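Local structure of macrolide export ATP-binding/permease protein MacB (Actinobacillus actinomycetemcomitans, 3FTJ) at residues 186-189 and 190-194; 211-214 and 215-219. The protein probably serves, as an inner-membrane ABC transporter whose periplasmic region this chain is, in the tripartite MacAB-TdeA efflux system that confers macrolide resistance. All blocks are in the same frame, centred on the assembly; numbering follows the deposited sequence.

Interaction 1 (186-189 and 190-194); sequences STVA and EKSLT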
loop_
_atom_site.group_PDB
_atom_site.type_symbol
_atom_site.label_atom_id
_atom_site.label_comp_id
_atom_site.label_asym_id
_atom_site.label_seq_id
_atom_site.Cartn_x
_atom_site.Cartn_y
_atom_site.Cartn_z
ATOM N N SER A 186 -18.635 -10.171 4.178
ATOM C CA SER A 186 -17.889 -9.212 3.369
ATOM C C SER A 186 -18.757 -8.051 2.872
ATOM O O SER A 186 -18.313 -6.903 2.843
ATOM C CB SER A 186 -17.233 -9.934 2.191
ATOM O OG SER A 186 -16.452 -9.048 1.416
ATOM N N THR A 187 -19.992 -8.353 2.484
ATOM C CA THR A 187 -20.912 -7.325 2.019
ATOM C C THR A 187 -21.289 -6.351 3.136
ATOM O O THR A 187 -21.402 -5.144 2.913
ATOM C CB THR A 187 -22.198 -7.939 1.442
ATOM O OG1 THR A 187 -21.907 -8.606 0.202
ATOM C CG2 THR A 187 -23.218 -6.860 1.198
ATOM N N VAL A 188 -21.491 -6.883 4.338
ATOM C CA VAL A 188 -21.840 -6.053 5.488
ATOM C C VAL A 188 -20.645 -5.192 5.893
ATOM O O VAL A 188 -20.798 -4.020 6.228
ATOM C CB VAL A 188 -22.274 -6.905 6.697
ATOM C CG1 VAL A 188 -22.375 -6.042 7.943
ATOM C CG2 VAL A 188 -23.598 -7.618 6.409
ATOM N N ALA A 189 -19.454 -5.781 5.850
ATOM C CA ALA A 189 -18.232 -5.064 6.197
ATOM C C ALA A 189 -17.993 -3.894 5.249
ATOM O O ALA A 189 -17.630 -2.796 5.682
ATOM C CB ALA A 189 -17.045 -6.004 6.193
ATOM N N GLU A 190 -18.199 -4.122 3.955
ATOM C CA GLU A 190 -18.045 -3.044 2.986
ATOM C C GLU A 190 -18.985 -1.905 3.342
ATOM O O GLU A 190 -18.580 -0.746 3.363
ATOM C CB GLU A 190 -18.309 -3.523 1.555
ATOM C CG GLU A 190 -18.333 -2.389 0.539
ATOM C CD GLU A 190 -18.271 -2.877 -0.901
ATOM O OE1 GLU A 190 -17.865 -4.041 -1.122
ATOM O OE2 GLU A 190 -18.629 -2.093 -1.808
ATOM N N LYS A 191 -20.236 -2.243 3.645
ATOM C CA LYS A 191 -21.247 -1.233 3.938
ATOM C C LYS A 191 -20.911 -0.406 5.174
ATOM O O LYS A 191 -21.048 0.813 5.155
ATOM C CB LYS A 191 -22.627 -1.874 4.111
ATOM C CG LYS A 191 -23.240 -2.383 2.815
ATOM C CD LYS A 191 -24.610 -3.007 3.057
ATOM C CE LYS A 191 -25.590 -1.997 3.658
ATOM N NZ LYS A 191 -26.914 -2.620 4.000
ATOM N N SER A 192 -20.505 -1.070 6.252
ATOM C CA SER A 192 -20.133 -0.362 7.478
ATOM C C SER A 192 -18.948 0.561 7.206
ATOM O O SER A 192 -18.912 1.709 7.647
ATOM C CB SER A 192 -19.746 -1.354 8.575
ATOM O OG SER A 192 -20.704 -2.389 8.705
ATOM N N LEU A 193 -17.977 0.031 6.476
ATOM C CA LEU A 193 -16.759 0.742 6.146
ATOM C C LEU A 193 -17.085 1.980 5.313
ATOM O O LEU A 193 -16.565 3.067 5.563
ATOM C CB LEU A 193 -15.841 -0.208 5.381
ATOM C CG LEU A 193 -14.352 0.071 5.327
ATOM C CD1 LEU A 193 -13.643 -1.142 4.739
ATOM C CD2 LEU A 193 -14.102 1.303 4.492
ATOM N N THR A 194 -17.959 1.806 4.325
ATOM C CA THR A 194 -18.418 2.908 3.485
ATOM C C THR A 194 -19.142 3.966 4.298
ATOM O O THR A 194 -18.895 5.158 4.147
ATOM C CB THR A 194 -19.371 2.424 2.397
ATOM O OG1 THR A 194 -18.681 1.523 1.525
ATOM C CG2 THR A 194 -19.904 3.606 1.591
#
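Ala-189 and Leu-193, one turn apart, form the buried stripe of an amphipathic alpha-helix in the periplasmic core domain of MacB. Ala-189 O takes the N-H of Leu-193 at 3.0 Å, and CB of Leu-193 packs against the same oxygen at 3.2 Å. The methyl of Ala-189 rests on Ile-180, and the Leu-193 side chain on Val-178, Ile-18 and Ile-208, so this side of the helix is seated on the sheet. At the border of the buried face, Glu-190 N bonds to Ser-186 O, and the extended Glu-190 side chain carries OE1 to a hydrogen bond with Asn-210.

The other side is loose and faces solvent. Lys-191 holds CG beside its own backbone N (chi1 -72°), which sets Lys-191 CG beyond the oxygen end of the carbonyl, 3.3 Å from Thr-187 O; the chain then bends at chi3 and carries the ammonium off the helix. Thr-187 CG2 comes no nearer to Lys-191 CD than 4.5 Å. Between the two sides, Val-188 O receives two bonds from one residue. Ser-192 N arrives only 17° from the carbonyl plane, whereas Ser-192 OG, turned back along the helix, sits 3.0 Å from Val-188 O and 39° out of that plane.

Interaction 2 (211-214 and 215-219); sequences SDTI and KQTIE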
loop_
_atom_site.group_PDB
_atom_site.type_symbol
_atom_site.label_atom_id
_atom_site.label_comp_id
_atom_site.label_asym_id
_atom_site.label_seq_id
_atom_site.Cartn_x
_atom_site.Cartn_y
_atom_site.Cartn_z
ATOM N N SER A 211 -13.199 -8.192 -4.037
ATOM C CA SER A 211 -13.717 -9.276 -4.868
ATOM C C SER A 211 -15.043 -8.887 -5.523
ATOM O O SER A 211 -15.222 -9.049 -6.730
ATOM C CB SER A 211 -13.899 -10.541 -4.033
ATOM O OG SER A 211 -14.185 -11.649 -4.864
ATOM N N ASP A 212 -15.964 -8.360 -4.722
ATOM C CA ASP A 212 -17.267 -7.951 -5.237
ATOM C C ASP A 212 -17.160 -6.945 -6.387
ATOM O O ASP A 212 -17.910 -7.026 -7.361
ATOM C CB ASP A 212 -18.136 -7.374 -4.121
ATOM C CG ASP A 212 -19.529 -7.017 -4.600
ATOM O OD1 ASP A 212 -20.272 -7.942 -5.008
ATOM O OD2 ASP A 212 -19.880 -5.812 -4.573
ATOM N N THR A 213 -16.233 -5.994 -6.267
ATOM C CA THR A 213 -16.003 -5.005 -7.319
ATOM C C THR A 213 -15.545 -5.651 -8.623
ATOM O O THR A 213 -16.072 -5.347 -9.688
ATOM C CB THR A 213 -14.953 -3.956 -6.905
ATOM O OG1 THR A 213 -15.510 -3.085 -5.916
ATOM C CG2 THR A 213 -14.528 -3.130 -8.113
ATOM N N ILE A 214 -14.560 -6.541 -8.535
ATOM C CA ILE A 214 -14.084 -7.256 -9.715
ATOM C C ILE A 214 -15.235 -7.989 -10.395
ATOM O O ILE A 214 -15.452 -7.844 -11.596
ATOM C CB ILE A 214 -12.977 -8.271 -9.369
ATOM C CG1 ILE A 214 -11.722 -7.556 -8.858
ATOM C CG2 ILE A 214 -12.637 -9.127 -10.585
ATOM C CD1 ILE A 214 -10.634 -8.514 -8.412
ATOM N N LYS A 215 -15.978 -8.773 -9.622
ATOM C CA LYS A 215 -17.111 -9.512 -10.170
ATOM C C LYS A 215 -18.120 -8.579 -10.837
ATOM O O LYS A 215 -18.601 -8.849 -11.937
ATOM C CB LYS A 215 -17.809 -10.325 -9.083
ATOM C CG LYS A 215 -18.922 -11.201 -9.624
ATOM C CD LYS A 215 -19.751 -11.821 -8.515
ATOM C CE LYS A 215 -20.560 -10.763 -7.785
ATOM N NZ LYS A 215 -21.844 -11.308 -7.253
ATOM N N GLN A 216 -18.434 -7.478 -10.164
ATOM C CA GLN A 216 -19.423 -6.540 -10.673
ATOM C C GLN A 216 -18.937 -5.903 -11.973
ATOM O O GLN A 216 -19.728 -5.593 -12.863
ATOM C CB GLN A 216 -19.746 -5.475 -9.626
ATOM C CG GLN A 216 -20.997 -4.680 -9.928
ATOM C CD GLN A 216 -21.305 -3.652 -8.860
ATOM O OE1 GLN A 216 -21.139 -3.911 -7.666
ATOM N NE2 GLN A 216 -21.764 -2.478 -9.284
ATOM N N THR A 217 -17.627 -5.725 -12.082
ATOM C CA THR A 217 -17.040 -5.197 -13.304
ATOM C C THR A 217 -17.170 -6.203 -14.449
ATOM O O THR A 217 -17.505 -5.833 -15.572
ATOM C CB THR A 217 -15.555 -4.844 -13.115
ATOM O OG1 THR A 217 -15.438 -3.756 -12.191
ATOM C CG2 THR A 217 -14.935 -4.441 -14.444
ATOM N N ILE A 218 -16.904 -7.474 -14.164
ATOM C CA ILE A 218 -16.950 -8.497 -15.202
ATOM C C ILE A 218 -18.376 -8.707 -15.705
ATOM O O ILE A 218 -18.602 -8.881 -16.899
ATOM C CB ILE A 218 -16.348 -9.837 -14.730
ATOM C CG1 ILE A 218 -14.925 -9.622 -14.215
ATOM C CG2 ILE A 218 -16.343 -10.842 -15.865
ATOM C CD1 ILE A 218 -14.168 -10.894 -13.953
ATOM N N GLU A 219 -19.336 -8.675 -14.787
ATOM C CA GLU A 219 -20.736 -8.846 -15.146
ATOM C C GLU A 219 -21.231 -7.713 -16.045
ATOM O O GLU A 219 -22.053 -7.928 -16.935
ATOM C CB GLU A 219 -21.594 -8.936 -13.884
ATOM C CG GLU A 219 -21.209 -10.090 -12.969
ATOM C CD GLU A 219 -21.993 -10.090 -11.666
ATOM O OE1 GLU A 219 -22.274 -8.986 -11.144
ATOM O OE2 GLU A 219 -22.319 -11.194 -11.165
#
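Thr-213 O is gripped twice by Thr-217, one turn further along the helix. Thr-217 N lies 2.9 Å from Thr-213 O, and Thr-217 OG1 donates to the same oxygen at 3.0 Å, a common habit of helical threonines. One donor comes from each face of the carbonyl, OG1 standing 39° out of its plane. With OG1 beside its own backbone N (chi1 -66°), Thr-217 turns its hydroxyl back toward the preceding turn, while its CG2 points on toward the C-terminal end of the helix.

On another flank, Ile-214 and Ile-218 run alongside each other in the same direction, with Ile-214 CG2 4.1 Å from Ile-218 CD1. Ile-218 CG1 also packs on Ile-214 O at 3.2 Å, beside the backbone bond that Ile-218 N makes to that oxygen.

The charged flank is slacker. Asp-212 OD1 stays 4.3 Å from Lys-215 NZ, too far for a salt bridge, though the charges may attract weakly, and the lysine makes a long one of 3.9 Å from NZ to Glu-219 OE2. Gln-216 OE1 comes 3.8 Å from Asp-212 OD2, with the amide and carboxylate planes turned 65° apart.

This short helix, the last of the modelled periplasmic region, follows strand 206-209, to which Thr-213 OG1 is tied through Ile-208 O. Its isoleucine flank meets the N-terminal segment ahead of strand 15-20, Ile-214 touching Ile-11 and Ile-218 touching Lys-3.

In the fold
From the N terminus, the chain passes the loop that will later lie against helix 211-219, then enters strand 15-20, the central partner of strands 175-180 and 206-209. Interaction 1 comes on helix 186-201, after strand 175-180, and packs on all three strands. The chain then returns through strand 206-209 to interaction 2. Each contact joins residues one turn apart within one helix, so neither closes a long loop; they follow in series, without nesting or crossing. The centres of interactions 1 and 2 lie about 16 Å apart, and the nearest atoms of interactions 1 and 2 about 4 Å apart, without touching. Asn-210 bridges them: its ND2 bonds to Glu-190, its OD1 to the N of Thr-213.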